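Local coordinates for pullulanase (Klebsiella oxytoca, PDB 2YOC), which hydrolyses alpha-1,6-glucosidic linkages in pullulan and related branched glucans, and is a substrate of a type 2 secretion system, at residues Leu65-Asn70 and Ile111-Arg116; Cys73-Ala78 and Ile102-Glu107; Asp171-Leu176 and Leu235-Asn240; Gly778-Phe783 and Gly806-Pro811; Leu856-Ala861 and Phe950-Gly955. One frame throughout, in Å; residues are numbered along the deposited sequence.

Overall arrangement
Two regions of pullulanase hold four of the five contacts. Interactions 1 and 2, centres about 11 Å apart, share the Bacterial pullanase-associated domain: interaction 1 pairs strands 63-68 and 110-117, and interaction 2, nested within the loop that pair closes, ties the following loop to the end of strand 99-103. Interaction 3 comes next, in the N2 domain, its centre about 47 Å from that of interaction 1. Interactions 4 and 5, centres about 11 Å apart, lie on the opposite side of the chain's centre from interactions 1 and 2. Interaction 4 joins loops before the seventh barrel strand; interaction 5 sets the approach to the eighth against the loop before helix 955-961. Asp810 meets Gly955 between them.

Interaction 1. Residues Leu65-Asn70 and Ile111-Arg116; sequences LYLWNN and INVIVR
Asn112 lays its side chain over the indole of Trp68, whose CG stands between backbone N and carbonyl carbon (chi1 54°). Amide and ring planes are 15° apart, and Asn112 CB sits 3.7 Å from the centroid of the five-membered ring, a CH-pi contact over the face. Asn112 ND2 donates twice, both partners lying near its amide plane: to Trp68 O at 3.0 Å, and to Asn70 OD1 at 3.1 Å, which it meets from above the Asn70 amide, whose plane is almost perpendicular to its own. Asn70 OD1 also accepts from Cys73 N. Further along, Tyr66 and Ile114 form an antiparallel hydrogen-bonded pair, with Tyr66 N 2.9 Å from Ile114 O. Their side chains run alongside each other, and Ile114 CD1 lies at the edge of the phenol, 3.9 Å from Tyr66 CD2. Arg116 flanks Tyr66 with its guanidinium at 89° to the ring; its NH1 donates to Trp83 O, and it makes a cation-pi contact with Trp83. On the other face Leu65 CD1 meets Val113 CG1 at 3.8 Å, and Leu67 packs beside the same valine. Leu65 and Leu67 also pack on Ile102 of strand 99-103, consistent with the sandwich of a transthyretin-like domain. The Tyr66 face instead borders the second subunit, where Tyr66 meets its own counterpart. Between the strands, aliphatic branches meet on the Leu65 face, while Asn112 ND2 holds Trp68 O and Asn70 OD1 beside the indole.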
# COMPACT_ATOMS: atom_id res chain seq x y z
N LEU B 65 -23.37 -15.76 -47.45
CA LEU B 65 -22.25 -16.67 -47.26
C LEU B 65 -20.94 -15.99 -47.56
O LEU B 65 -20.76 -15.47 -48.66
CB LEU B 65 -22.34 -17.91 -48.16
CG LEU B 65 -23.66 -18.62 -48.34
CD1 LEU B 65 -23.48 -19.78 -49.26
CD2 LEU B 65 -24.23 -19.11 -47.00
N TYR B 66 -19.99 -16.04 -46.61
CA TYR B 66 -18.64 -15.54 -46.90
C TYR B 66 -17.92 -16.73 -47.53
O TYR B 66 -17.60 -17.71 -46.84
CB TYR B 66 -17.89 -14.98 -45.67
CG TYR B 66 -16.49 -14.50 -46.00
CD1 TYR B 66 -16.29 -13.28 -46.66
CD2 TYR B 66 -15.38 -15.26 -45.69
CE1 TYR B 66 -15.01 -12.85 -47.00
CE2 TYR B 66 -14.09 -14.83 -46.01
CZ TYR B 66 -13.91 -13.62 -46.66
OH TYR B 66 -12.63 -13.20 -46.97
N LEU B 67 -17.77 -16.68 -48.86
CA LEU B 67 -17.13 -17.72 -49.67
C LEU B 67 -15.73 -17.26 -50.09
O LEU B 67 -15.53 -16.08 -50.37
CB LEU B 67 -18.04 -18.09 -50.85
CG LEU B 67 -19.39 -18.73 -50.46
CD1 LEU B 67 -20.49 -18.27 -51.38
CD2 LEU B 67 -19.30 -20.24 -50.45
N TRP B 68 -14.74 -18.19 -50.04
CA TRP B 68 -13.32 -17.87 -50.27
C TRP B 68 -12.47 -19.08 -50.64
O TRP B 68 -12.64 -20.16 -50.07
CB TRP B 68 -12.73 -17.18 -49.03
CG TRP B 68 -12.92 -17.94 -47.75
CD1 TRP B 68 -14.10 -18.14 -47.07
CD2 TRP B 68 -11.92 -18.62 -47.01
NE1 TRP B 68 -13.88 -18.92 -45.96
CE2 TRP B 68 -12.54 -19.21 -45.88
CE3 TRP B 68 -10.53 -18.77 -47.17
CZ2 TRP B 68 -11.84 -19.97 -44.95
CZ3 TRP B 68 -9.84 -19.51 -46.24
CH2 TRP B 68 -10.48 -20.10 -45.14
N ASN B 69 -11.50 -18.86 -51.54
CA ASN B 69 -10.55 -19.85 -52.04
C ASN B 69 -9.23 -19.88 -51.25
O ASN B 69 -8.58 -18.84 -51.07
CB ASN B 69 -10.26 -19.59 -53.53
CG ASN B 69 -11.26 -20.16 -54.50
OD1 ASN B 69 -11.78 -21.26 -54.32
ND2 ASN B 69 -11.48 -19.47 -55.60
N ASN B 70 -8.82 -21.09 -50.79
CA ASN B 70 -7.56 -21.31 -50.08
C ASN B 70 -6.84 -22.59 -50.55
O ASN B 70 -7.45 -23.39 -51.25
CB ASN B 70 -7.72 -21.21 -48.54
CG ASN B 70 -8.13 -22.45 -47.75
OD1 ASN B 70 -8.70 -23.42 -48.27
ND2 ASN B 70 -7.90 -22.42 -46.44
N ILE B 111 -15.00 -26.78 -50.91
CA ILE B 111 -15.27 -25.33 -50.83
C ILE B 111 -15.34 -24.84 -49.37
O ILE B 111 -15.75 -25.60 -48.49
CB ILE B 111 -16.56 -24.97 -51.62
CG1 ILE B 111 -17.75 -25.86 -51.18
CG2 ILE B 111 -16.31 -25.04 -53.13
CD1 ILE B 111 -19.18 -25.35 -51.51
N ASN B 112 -14.94 -23.57 -49.12
CA ASN B 112 -14.99 -22.94 -47.78
C ASN B 112 -16.23 -22.05 -47.65
O ASN B 112 -16.32 -21.00 -48.30
CB ASN B 112 -13.73 -22.10 -47.49
CG ASN B 112 -12.42 -22.82 -47.54
OD1 ASN B 112 -12.07 -23.60 -46.64
ND2 ASN B 112 -11.63 -22.50 -48.55
N VAL B 113 -17.19 -22.48 -46.81
CA VAL B 113 -18.43 -21.74 -46.57
C VAL B 113 -18.53 -21.25 -45.12
O VAL B 113 -18.35 -22.03 -44.18
CB VAL B 113 -19.70 -22.55 -46.95
CG1 VAL B 113 -20.91 -21.63 -47.13
CG2 VAL B 113 -19.48 -23.40 -48.20
N ILE B 114 -18.82 -19.96 -44.94
CA ILE B 114 -19.08 -19.37 -43.64
C ILE B 114 -20.48 -18.82 -43.78
O ILE B 114 -20.72 -17.88 -44.54
CB ILE B 114 -18.05 -18.32 -43.15
CG1 ILE B 114 -16.67 -18.97 -42.92
CG2 ILE B 114 -18.55 -17.65 -41.86
CD1 ILE B 114 -15.49 -18.02 -42.98
N VAL B 115 -21.42 -19.48 -43.10
CA VAL B 115 -22.82 -19.11 -43.12
C VAL B 115 -23.04 -17.94 -42.13
O VAL B 115 -22.65 -18.04 -40.97
CB VAL B 115 -23.69 -20.36 -42.85
CG1 VAL B 115 -25.16 -19.99 -42.64
CG2 VAL B 115 -23.54 -21.38 -43.97
N ARG B 116 -23.60 -16.82 -42.63
CA ARG B 116 -23.79 -15.60 -41.82
C ARG B 116 -25.17 -14.93 -41.95
O ARG B 116 -25.90 -15.16 -42.91
CB ARG B 116 -22.72 -14.55 -42.19
CG ARG B 116 -21.27 -14.96 -42.01
CD ARG B 116 -20.37 -13.76 -42.24
NE ARG B 116 -20.21 -13.43 -43.66
CZ ARG B 116 -19.89 -12.22 -44.13
NH1 ARG B 116 -19.71 -11.21 -43.29
NH2 ARG B 116 -19.76 -12.02 -45.43

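Interaction 2. Residues Cys73-Ala78 and Ile102-Glu107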
# COMPACT_ATOMS: atom_id res chain seq x y z
N CYS B 73 -9.30 -25.79 -49.78
CA CYS B 73 -10.56 -25.77 -50.55
C CYS B 73 -10.61 -24.63 -51.58
O CYS B 73 -11.05 -23.52 -51.27
CB CYS B 73 -11.77 -25.77 -49.62
SG CYS B 73 -11.96 -27.26 -48.59
N ASP B 74 -10.17 -24.93 -52.82
CA ASP B 74 -10.05 -23.98 -53.93
C ASP B 74 -11.03 -24.15 -55.13
O ASP B 74 -10.92 -23.41 -56.12
CB ASP B 74 -8.58 -23.91 -54.41
CG ASP B 74 -7.86 -25.25 -54.62
OD1 ASP B 74 -8.51 -26.31 -54.51
OD2 ASP B 74 -6.63 -25.22 -54.88
N ALA B 75 -12.01 -25.08 -55.03
CA ALA B 75 -12.97 -25.37 -56.10
C ALA B 75 -14.01 -24.26 -56.43
O ALA B 75 -14.74 -24.39 -57.42
CB ALA B 75 -13.66 -26.70 -55.84
N LEU B 76 -14.05 -23.16 -55.65
CA LEU B 76 -14.96 -22.02 -55.85
C LEU B 76 -14.69 -21.26 -57.16
O LEU B 76 -13.56 -21.24 -57.64
CB LEU B 76 -14.87 -21.02 -54.67
CG LEU B 76 -15.39 -21.47 -53.32
CD1 LEU B 76 -14.25 -21.92 -52.40
CD2 LEU B 76 -16.15 -20.38 -52.66
N SER B 77 -15.74 -20.64 -57.71
CA SER B 77 -15.62 -19.83 -58.91
C SER B 77 -16.02 -18.40 -58.53
O SER B 77 -17.16 -18.16 -58.14
CB SER B 77 -16.50 -20.38 -60.02
OG SER B 77 -16.65 -19.47 -61.10
N ALA B 78 -15.03 -17.48 -58.61
CA ALA B 78 -15.16 -16.05 -58.28
C ALA B 78 -15.72 -15.74 -56.86
O ALA B 78 -16.84 -15.24 -56.73
CB ALA B 78 -15.93 -15.32 -59.36
N ILE B 102 -24.19 -22.01 -55.47
CA ILE B 102 -22.78 -21.59 -55.54
C ILE B 102 -22.10 -22.07 -56.83
O ILE B 102 -22.05 -23.27 -57.07
CB ILE B 102 -22.00 -21.97 -54.25
CG1 ILE B 102 -22.61 -21.28 -53.01
CG2 ILE B 102 -20.50 -21.64 -54.35
CD1 ILE B 102 -22.74 -22.15 -51.86
N PRO B 103 -21.53 -21.14 -57.65
CA PRO B 103 -20.85 -21.56 -58.88
C PRO B 103 -19.46 -22.16 -58.63
O PRO B 103 -18.68 -21.63 -57.83
CB PRO B 103 -20.78 -20.29 -59.72
CG PRO B 103 -20.77 -19.18 -58.70
CD PRO B 103 -21.49 -19.67 -57.48
N LEU B 104 -19.16 -23.26 -59.32
CA LEU B 104 -17.89 -23.96 -59.16
C LEU B 104 -16.93 -23.84 -60.32
O LEU B 104 -17.32 -23.50 -61.44
CB LEU B 104 -18.14 -25.43 -58.84
CG LEU B 104 -18.22 -25.75 -57.37
CD1 LEU B 104 -19.43 -26.54 -57.08
CD2 LEU B 104 -17.09 -26.51 -56.93
N ASN B 105 -15.65 -24.09 -60.04
CA ASN B 105 -14.53 -24.12 -60.98
C ASN B 105 -14.37 -25.60 -61.41
O ASN B 105 -14.37 -25.91 -62.61
CB ASN B 105 -13.29 -23.49 -60.29
CG ASN B 105 -11.89 -24.07 -60.51
OD1 ASN B 105 -11.67 -25.15 -61.08
ND2 ASN B 105 -10.91 -23.35 -59.99
N LYS B 106 -14.27 -26.51 -60.42
CA LYS B 106 -14.14 -27.96 -60.60
C LYS B 106 -15.15 -28.74 -59.73
O LYS B 106 -15.38 -28.38 -58.57
CB LYS B 106 -12.68 -28.43 -60.34
CG LYS B 106 -12.11 -28.09 -58.96
CD LYS B 106 -10.74 -28.71 -58.73
CE LYS B 106 -10.21 -28.47 -57.33
NZ LYS B 106 -9.93 -27.02 -57.09
N GLU B 107 -15.74 -29.83 -60.30
CA GLU B 107 -16.69 -30.71 -59.61
C GLU B 107 -16.02 -31.59 -58.53
O GLU B 107 -16.71 -32.26 -57.76
CB GLU B 107 -17.48 -31.57 -60.63
CG GLU B 107 -18.60 -30.85 -61.36
CD GLU B 107 -19.61 -31.75 -62.04
OE1 GLU B 107 -19.20 -32.76 -62.66
OE2 GLU B 107 -20.82 -31.45 -61.96
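Ala75 and Asn105 carry the straightest bond between the two segments: Asn105 N donates to Ala75 O at 2.8 Å, with an N-H...O angle of 167°. Two residues on, the direction reverses, and Ser77 N gives its hydrogen to Pro103 O at 3.1 Å, in a more bent bond of 137°. Proline suits this place because only its carbonyl is needed. The third polar link is a salt bridge, Lys106 NZ to Asp74 OD1 at 3.0 Å, where the ammonium approaches from above the carboxylate plane. Lys106 has a nearly extended chain that turns at its last torsion (chi4 -66°), swinging NZ to the acid, and on the way its CG passes 3.8 Å from Ala75 CB. The two backbone bonds frame a single bridge between Leu76 and Leu104, by which the loop after strand 63-68 is laid against the end of strand 99-103, an outer strand of the other sheet; such a closure fits the two-sheet sandwich of a transthyretin-like domain. Both leucines serve the interior: each packs on Ile111, Leu76 also on Leu67 and Leu104 on Phe131. The small methyl of Ala75 lets the chains come close, its CB lying 3.6 Å from Leu104 CD2. Beyond the segments, Leu76 N makes a weak hydrogen bond to Asn69 OD1, Asn105 O accepts from Asn40 ND2, and Glu107 OE2 accepts from Asn40 N. Cys73, at the head of its segment, is held by a disulfide to Cys110 at the start of strand 110-117.

Interaction 3. Residues Asp171-Leu176 and Leu235-Asn240; sequences DKNTLL and LPDNAN
Leu235 and Asn173 join two neighbouring strands of the seven-stranded mixed sheet in the N2 domain, a member of the E-set clan of immunoglobulin-like folds. Strands 174-176 and 232-234 run antiparallel, and just beyond them Leu235 N donates to Asn173 O at 2.8 Å. The leucine side chain then climbs over that same peptide. Its CB lies 3.6 Å from Asn173 O, and CG is further off, 4.1 Å from it. At the fork the branches part: CD1 leans over the Asn173 carbonyl and reaches Leu175 CB at 4.0 Å, whereas CD2 comes within 4.0 Å of Lys172 O, a carbonyl that accepts from Trp169 NE1. A branched apolar residue suits the place, since Trp169 and Leu211 pack on it and continue the buried layer. The peptide it covers belongs to the turn between strands 167-169 and 174-176, which is shaped by Asp171. This aspartate forms an Asx motif, its carboxylate taking the backbone N-H of the residue three further on and, weakly, that of Asn173. In the stronger of these bonds, Thr174 N approaches Asp171 OD1 at 2.7 Å from above the carboxylate plane.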
# COMPACT_ATOMS: atom_id res chain seq x y z
N ASP B 171 -27.73 -37.97 -8.86
CA ASP B 171 -28.01 -38.94 -7.81
C ASP B 171 -29.19 -39.81 -8.26
O ASP B 171 -29.85 -39.43 -9.23
CB ASP B 171 -28.23 -38.27 -6.43
CG ASP B 171 -29.54 -37.53 -6.22
OD1 ASP B 171 -30.61 -38.11 -6.52
OD2 ASP B 171 -29.52 -36.45 -5.61
N LYS B 172 -29.44 -40.95 -7.56
CA LYS B 172 -30.51 -41.90 -7.85
C LYS B 172 -31.84 -41.21 -8.22
O LYS B 172 -32.44 -41.54 -9.25
CB LYS B 172 -30.72 -42.85 -6.66
CG LYS B 172 -29.62 -43.91 -6.44
CD LYS B 172 -29.40 -44.20 -4.92
CE LYS B 172 -28.88 -45.59 -4.62
NZ LYS B 172 -28.29 -45.69 -3.26
N ASN B 173 -32.25 -40.20 -7.43
CA ASN B 173 -33.52 -39.47 -7.57
C ASN B 173 -33.50 -38.14 -8.38
O ASN B 173 -34.56 -37.66 -8.79
CB ASN B 173 -34.03 -39.15 -6.17
CG ASN B 173 -35.51 -39.30 -5.99
OD1 ASN B 173 -36.18 -40.13 -6.63
ND2 ASN B 173 -36.04 -38.54 -5.05
N THR B 174 -32.32 -37.51 -8.55
CA THR B 174 -32.21 -36.17 -9.14
C THR B 174 -31.58 -36.04 -10.51
O THR B 174 -30.50 -36.56 -10.78
CB THR B 174 -31.61 -35.24 -8.08
OG1 THR B 174 -32.38 -35.37 -6.88
CG2 THR B 174 -31.58 -33.79 -8.51
N LEU B 175 -32.25 -35.28 -11.37
CA LEU B 175 -31.80 -34.97 -12.72
C LEU B 175 -31.78 -33.44 -12.82
O LEU B 175 -32.82 -32.78 -12.59
CB LEU B 175 -32.74 -35.63 -13.75
CG LEU B 175 -32.53 -35.41 -15.27
CD1 LEU B 175 -33.16 -34.14 -15.75
CD2 LEU B 175 -31.10 -35.56 -15.71
N LEU B 176 -30.59 -32.86 -13.10
CA LEU B 176 -30.43 -31.41 -13.22
C LEU B 176 -30.41 -31.02 -14.66
O LEU B 176 -29.65 -31.59 -15.45
CB LEU B 176 -29.19 -30.87 -12.50
CG LEU B 176 -29.05 -31.21 -11.02
CD1 LEU B 176 -27.69 -30.84 -10.53
CD2 LEU B 176 -30.11 -30.53 -10.18
N LEU B 235 -37.13 -37.90 -9.93
CA LEU B 235 -37.47 -39.07 -10.76
C LEU B 235 -38.58 -39.82 -10.04
O LEU B 235 -38.63 -39.73 -8.81
CB LEU B 235 -36.26 -40.01 -10.89
CG LEU B 235 -35.41 -39.89 -12.15
CD1 LEU B 235 -34.33 -38.82 -11.99
CD2 LEU B 235 -34.75 -41.21 -12.49
N PRO B 236 -39.43 -40.64 -10.74
CA PRO B 236 -40.45 -41.42 -10.01
C PRO B 236 -39.84 -42.40 -9.01
O PRO B 236 -38.65 -42.73 -9.11
CB PRO B 236 -41.23 -42.12 -11.12
CG PRO B 236 -40.34 -42.12 -12.28
CD PRO B 236 -39.52 -40.89 -12.19
N ASP B 237 -40.63 -42.85 -8.02
CA ASP B 237 -40.12 -43.80 -7.03
C ASP B 237 -39.97 -45.22 -7.59
O ASP B 237 -39.09 -45.96 -7.15
CB ASP B 237 -40.93 -43.76 -5.74
CG ASP B 237 -40.87 -42.42 -5.05
OD1 ASP B 237 -39.77 -41.79 -5.04
OD2 ASP B 237 -41.91 -41.98 -4.50
N ASN B 238 -40.77 -45.55 -8.62
CA ASN B 238 -40.74 -46.84 -9.31
C ASN B 238 -39.52 -46.98 -10.23
O ASN B 238 -39.29 -48.07 -10.76
CB ASN B 238 -42.04 -47.05 -10.12
CG ASN B 238 -42.22 -46.10 -11.29
OD1 ASN B 238 -42.74 -44.99 -11.14
ND2 ASN B 238 -41.80 -46.53 -12.49
N ALA B 239 -38.76 -45.89 -10.46
CA ALA B 239 -37.60 -45.90 -11.35
C ALA B 239 -36.56 -46.98 -10.99
O ALA B 239 -36.14 -47.09 -9.83
CB ALA B 239 -36.96 -44.52 -11.41
N ASN B 240 -36.21 -47.80 -11.99
CA ASN B 240 -35.21 -48.85 -11.88
C ASN B 240 -33.89 -48.26 -12.37
O ASN B 240 -33.50 -48.44 -13.53
CB ASN B 240 -35.62 -50.09 -12.68
CG ASN B 240 -34.64 -51.24 -12.64
OD1 ASN B 240 -33.67 -51.28 -11.84
ND2 ASN B 240 -34.89 -52.20 -13.51

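Interaction 4. Residues Gly778-Phe783 and Gly806-Pro811; sequences GNLADF and GYAADP
Asn779 and Tyr807 are brought together by their first torsions: Asn779 CG stands anti to its backbone N (chi1 -152°), whereas Tyr807 CG is set between N and carbonyl carbon (chi1 59°). The two side chains cross at about a right angle, with amide and ring planes 60° apart, and Asn779 ND2 lies obliquely by the ring, 3.2 Å from Tyr807 CD2. That amide donates to Gly805 O, while Tyr807 OH bonds to Thr719. Asn779 O receives two backbone donors, each at 3.2 Å: Ala808 N in the carbonyl plane and Tyr807 N from above it. In return Ala781 N donates to Ala808 O at 3.0 Å, completing a single bridge round Leu780 and Ala808. Leu780 CD2 packs 4.0 Å from Ala808 CB and 4.1 Å from Pro811 CD, and Val958 of helix 955-961 covers the leucine. Gly778, with positive phi, closes helix 762-776 in a Schellman motif, and Pro811 CB rests 3.9 Å from its bare CA. The segments thereby lace the end of that helix to the lead-in of strand 814-816, the seventh of the barrel. A water donates to Ala808 O at 2.7 Å and accepts from Asp782 N. Two carbonyls thus gather two donors each, and these bonds pair part of the buried backbone without a regular strand.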
# COMPACT_ATOMS: atom_id res chain seq x y z
N GLY B 778 12.38 -19.87 2.05
CA GLY B 778 11.33 -20.86 1.86
C GLY B 778 9.94 -20.36 1.52
O GLY B 778 8.96 -21.00 1.91
N ASN B 779 9.83 -19.22 0.81
CA ASN B 779 8.56 -18.62 0.36
C ASN B 779 7.36 -18.74 1.33
O ASN B 779 6.30 -19.25 0.98
CB ASN B 779 8.22 -19.09 -1.06
CG ASN B 779 7.41 -18.07 -1.80
OD1 ASN B 779 7.90 -17.01 -2.20
ND2 ASN B 779 6.14 -18.31 -1.89
N LEU B 780 7.56 -18.27 2.55
CA LEU B 780 6.55 -18.36 3.61
C LEU B 780 5.57 -17.20 3.64
O LEU B 780 5.95 -16.06 3.43
CB LEU B 780 7.23 -18.55 4.97
CG LEU B 780 8.20 -19.73 5.09
CD1 LEU B 780 8.92 -19.72 6.43
CD2 LEU B 780 7.50 -21.05 4.91
N ALA B 781 4.31 -17.47 3.93
CA ALA B 781 3.27 -16.46 3.99
C ALA B 781 3.41 -15.55 5.19
O ALA B 781 2.92 -14.42 5.14
CB ALA B 781 1.92 -17.15 4.04
N ASP B 782 4.02 -16.02 6.26
CA ASP B 782 4.10 -15.23 7.49
C ASP B 782 5.46 -14.60 7.82
O ASP B 782 5.58 -13.83 8.79
CB ASP B 782 3.50 -16.00 8.70
CG ASP B 782 2.05 -16.36 8.49
OD1 ASP B 782 1.27 -15.48 8.07
OD2 ASP B 782 1.71 -17.55 8.69
N PHE B 783 6.47 -14.91 6.99
CA PHE B 783 7.82 -14.39 7.13
C PHE B 783 7.84 -12.88 6.89
O PHE B 783 7.44 -12.42 5.82
CB PHE B 783 8.77 -15.12 6.17
CG PHE B 783 10.22 -14.74 6.37
CD1 PHE B 783 10.99 -15.39 7.32
CD2 PHE B 783 10.79 -13.71 5.63
CE1 PHE B 783 12.33 -15.03 7.52
CE2 PHE B 783 12.12 -13.35 5.82
CZ PHE B 783 12.89 -14.02 6.75
N GLY B 806 4.56 -14.91 -0.94
CA GLY B 806 4.72 -15.99 0.02
C GLY B 806 3.39 -16.66 0.24
O GLY B 806 2.37 -15.97 0.25
N TYR B 807 3.39 -17.99 0.39
CA TYR B 807 2.14 -18.76 0.57
C TYR B 807 2.23 -19.94 1.51
O TYR B 807 1.17 -20.45 1.93
CB TYR B 807 1.57 -19.26 -0.79
CG TYR B 807 2.49 -20.15 -1.59
CD1 TYR B 807 2.54 -21.51 -1.36
CD2 TYR B 807 3.29 -19.62 -2.60
CE1 TYR B 807 3.38 -22.34 -2.10
CE2 TYR B 807 4.11 -20.44 -3.38
CZ TYR B 807 4.15 -21.80 -3.12
OH TYR B 807 4.96 -22.60 -3.89
N ALA B 808 3.47 -20.43 1.78
CA ALA B 808 3.71 -21.63 2.55
C ALA B 808 3.69 -21.49 4.05
O ALA B 808 3.93 -20.40 4.56
CB ALA B 808 5.00 -22.28 2.11
N ALA B 809 3.42 -22.62 4.76
CA ALA B 809 3.50 -22.68 6.22
C ALA B 809 4.89 -23.11 6.63
O ALA B 809 5.40 -22.58 7.60
CB ALA B 809 2.49 -23.66 6.77
N ASP B 810 5.52 -24.06 5.89
CA ASP B 810 6.88 -24.53 6.18
C ASP B 810 7.70 -24.55 4.87
O ASP B 810 7.12 -24.75 3.79
CB ASP B 810 6.88 -25.93 6.84
CG ASP B 810 6.08 -26.04 8.12
OD1 ASP B 810 6.63 -25.71 9.20
OD2 ASP B 810 4.89 -26.46 8.05
N PRO B 811 9.04 -24.36 4.91
CA PRO B 811 9.81 -24.39 3.64
C PRO B 811 9.73 -25.73 2.90
O PRO B 811 10.10 -25.81 1.72
CB PRO B 811 11.25 -24.08 4.09
CG PRO B 811 11.30 -24.41 5.54
CD PRO B 811 9.91 -24.11 6.07
O HOH W 1 4.25 -18.93 6.77

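Interaction 5. Residues Leu856-Ala861 and Phe950-Gly955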
# COMPACT_ATOMS: atom_id res chain seq x y z
N LEU B 856 21.25 -22.64 -1.85
CA LEU B 856 21.49 -22.13 -0.50
C LEU B 856 20.25 -21.59 0.25
O LEU B 856 20.36 -20.99 1.32
CB LEU B 856 22.70 -21.16 -0.46
CG LEU B 856 24.02 -21.71 -1.04
CD1 LEU B 856 25.00 -20.61 -1.26
CD2 LEU B 856 24.64 -22.79 -0.16
N GLY B 857 19.07 -21.88 -0.29
CA GLY B 857 17.82 -21.44 0.31
C GLY B 857 17.08 -22.51 1.08
O GLY B 857 17.14 -23.69 0.73
N GLN B 858 16.30 -22.07 2.09
CA GLN B 858 15.50 -22.90 2.99
C GLN B 858 14.52 -23.86 2.32
O GLN B 858 14.21 -24.90 2.91
CB GLN B 858 14.81 -22.06 4.09
CG GLN B 858 15.77 -21.32 5.04
CD GLN B 858 16.77 -22.20 5.75
OE1 GLN B 858 16.44 -23.22 6.35
NE2 GLN B 858 18.03 -21.82 5.69
N GLY B 859 14.03 -23.52 1.13
CA GLY B 859 13.10 -24.36 0.38
C GLY B 859 13.78 -25.56 -0.25
O GLY B 859 15.01 -25.62 -0.29
N ILE B 860 13.01 -26.53 -0.74
CA ILE B 860 13.57 -27.71 -1.38
C ILE B 860 14.22 -27.36 -2.73
O ILE B 860 13.63 -26.69 -3.57
CB ILE B 860 12.53 -28.85 -1.45
CG1 ILE B 860 12.23 -29.34 -0.00
CG2 ILE B 860 13.00 -30.00 -2.37
CD1 ILE B 860 10.99 -30.15 0.18
N ALA B 861 15.48 -27.76 -2.89
CA ALA B 861 16.29 -27.51 -4.08
C ALA B 861 15.95 -28.51 -5.16
O ALA B 861 16.03 -29.72 -4.94
CB ALA B 861 17.76 -27.59 -3.72
N PHE B 950 21.12 -24.52 6.98
CA PHE B 950 20.67 -24.29 5.60
C PHE B 950 19.29 -24.91 5.32
O PHE B 950 18.59 -24.46 4.39
CB PHE B 950 21.66 -24.93 4.62
CG PHE B 950 22.91 -24.13 4.42
CD1 PHE B 950 22.87 -22.91 3.76
CD2 PHE B 950 24.13 -24.60 4.90
CE1 PHE B 950 24.04 -22.17 3.56
CE2 PHE B 950 25.30 -23.85 4.71
CZ PHE B 950 25.25 -22.65 4.04
N THR B 951 18.95 -25.98 6.06
CA THR B 951 17.74 -26.79 5.88
C THR B 951 16.96 -26.94 7.19
O THR B 951 16.85 -28.04 7.74
CB THR B 951 18.15 -28.14 5.28
OG1 THR B 951 19.02 -28.81 6.21
CG2 THR B 951 18.81 -28.00 3.90
N LEU B 952 16.43 -25.80 7.69
CA LEU B 952 15.68 -25.74 8.95
C LEU B 952 14.40 -26.55 8.96
O LEU B 952 14.00 -27.01 10.04
CB LEU B 952 15.42 -24.29 9.40
CG LEU B 952 16.60 -23.41 9.79
CD1 LEU B 952 16.15 -21.97 10.01
CD2 LEU B 952 17.30 -23.92 11.04
N GLY B 953 13.75 -26.70 7.79
CA GLY B 953 12.51 -27.47 7.67
C GLY B 953 11.24 -26.87 8.25
O GLY B 953 10.22 -26.84 7.56
N ASP B 954 11.24 -26.44 9.55
CA ASP B 954 10.04 -25.86 10.18
C ASP B 954 9.92 -24.36 9.90
O ASP B 954 10.88 -23.62 10.15
CB ASP B 954 10.05 -26.07 11.70
CG ASP B 954 9.66 -27.45 12.17
OD1 ASP B 954 8.44 -27.70 12.34
OD2 ASP B 954 10.58 -28.27 12.47
N GLY B 955 8.75 -23.91 9.45
CA GLY B 955 8.49 -22.50 9.23
C GLY B 955 8.82 -21.61 10.42
O GLY B 955 9.39 -20.53 10.26
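Gln858 reaches Leu952 with its amide oxygen: Leu952 N donates to Gln858 OE1 at 2.9 Å, at an N-H...O angle of 168° and nearly along the C=O axis. The same oxygen lies beside the leucine's aliphatic stem, 3.4 Å from Leu952 CB. At the other corner of the amide, Gln858 NE2 donates to Leu949 O, so one glutamine serves an acceptor and a donor of the same loop. Its chain folds at the second torsion (chi2 -57°), which turns CD away from an extended path and bends it back toward Phe950 O. A second, apolar contact flanks the first. Leu856 and Phe950 run alongside each other, and Leu856 CD2 comes 3.8 Å from Phe950 CE1, oblique to the ring. Outward from this shell, Leu997 and Val999 of strand 994-1002 pack on the phenylalanine, Leu940 and Leu943 of helix 927-945 touch Leu856, and Val958 of helix 955-961 rests against both Gln858 and Leu952. Arg944 NH1 and NH2 donate to Gly857 O and Gly859 O, on either side of the glutamine in sequence. Here the chain leaves helix 840-855 and approaches strand 860-864, so the contact joins the lead-in to the eighth barrel strand to the loop before helix 955-961. A carboxamide suits this buried seam because it offers both an acceptor, to Leu952 N, and a donor, to Leu949 O.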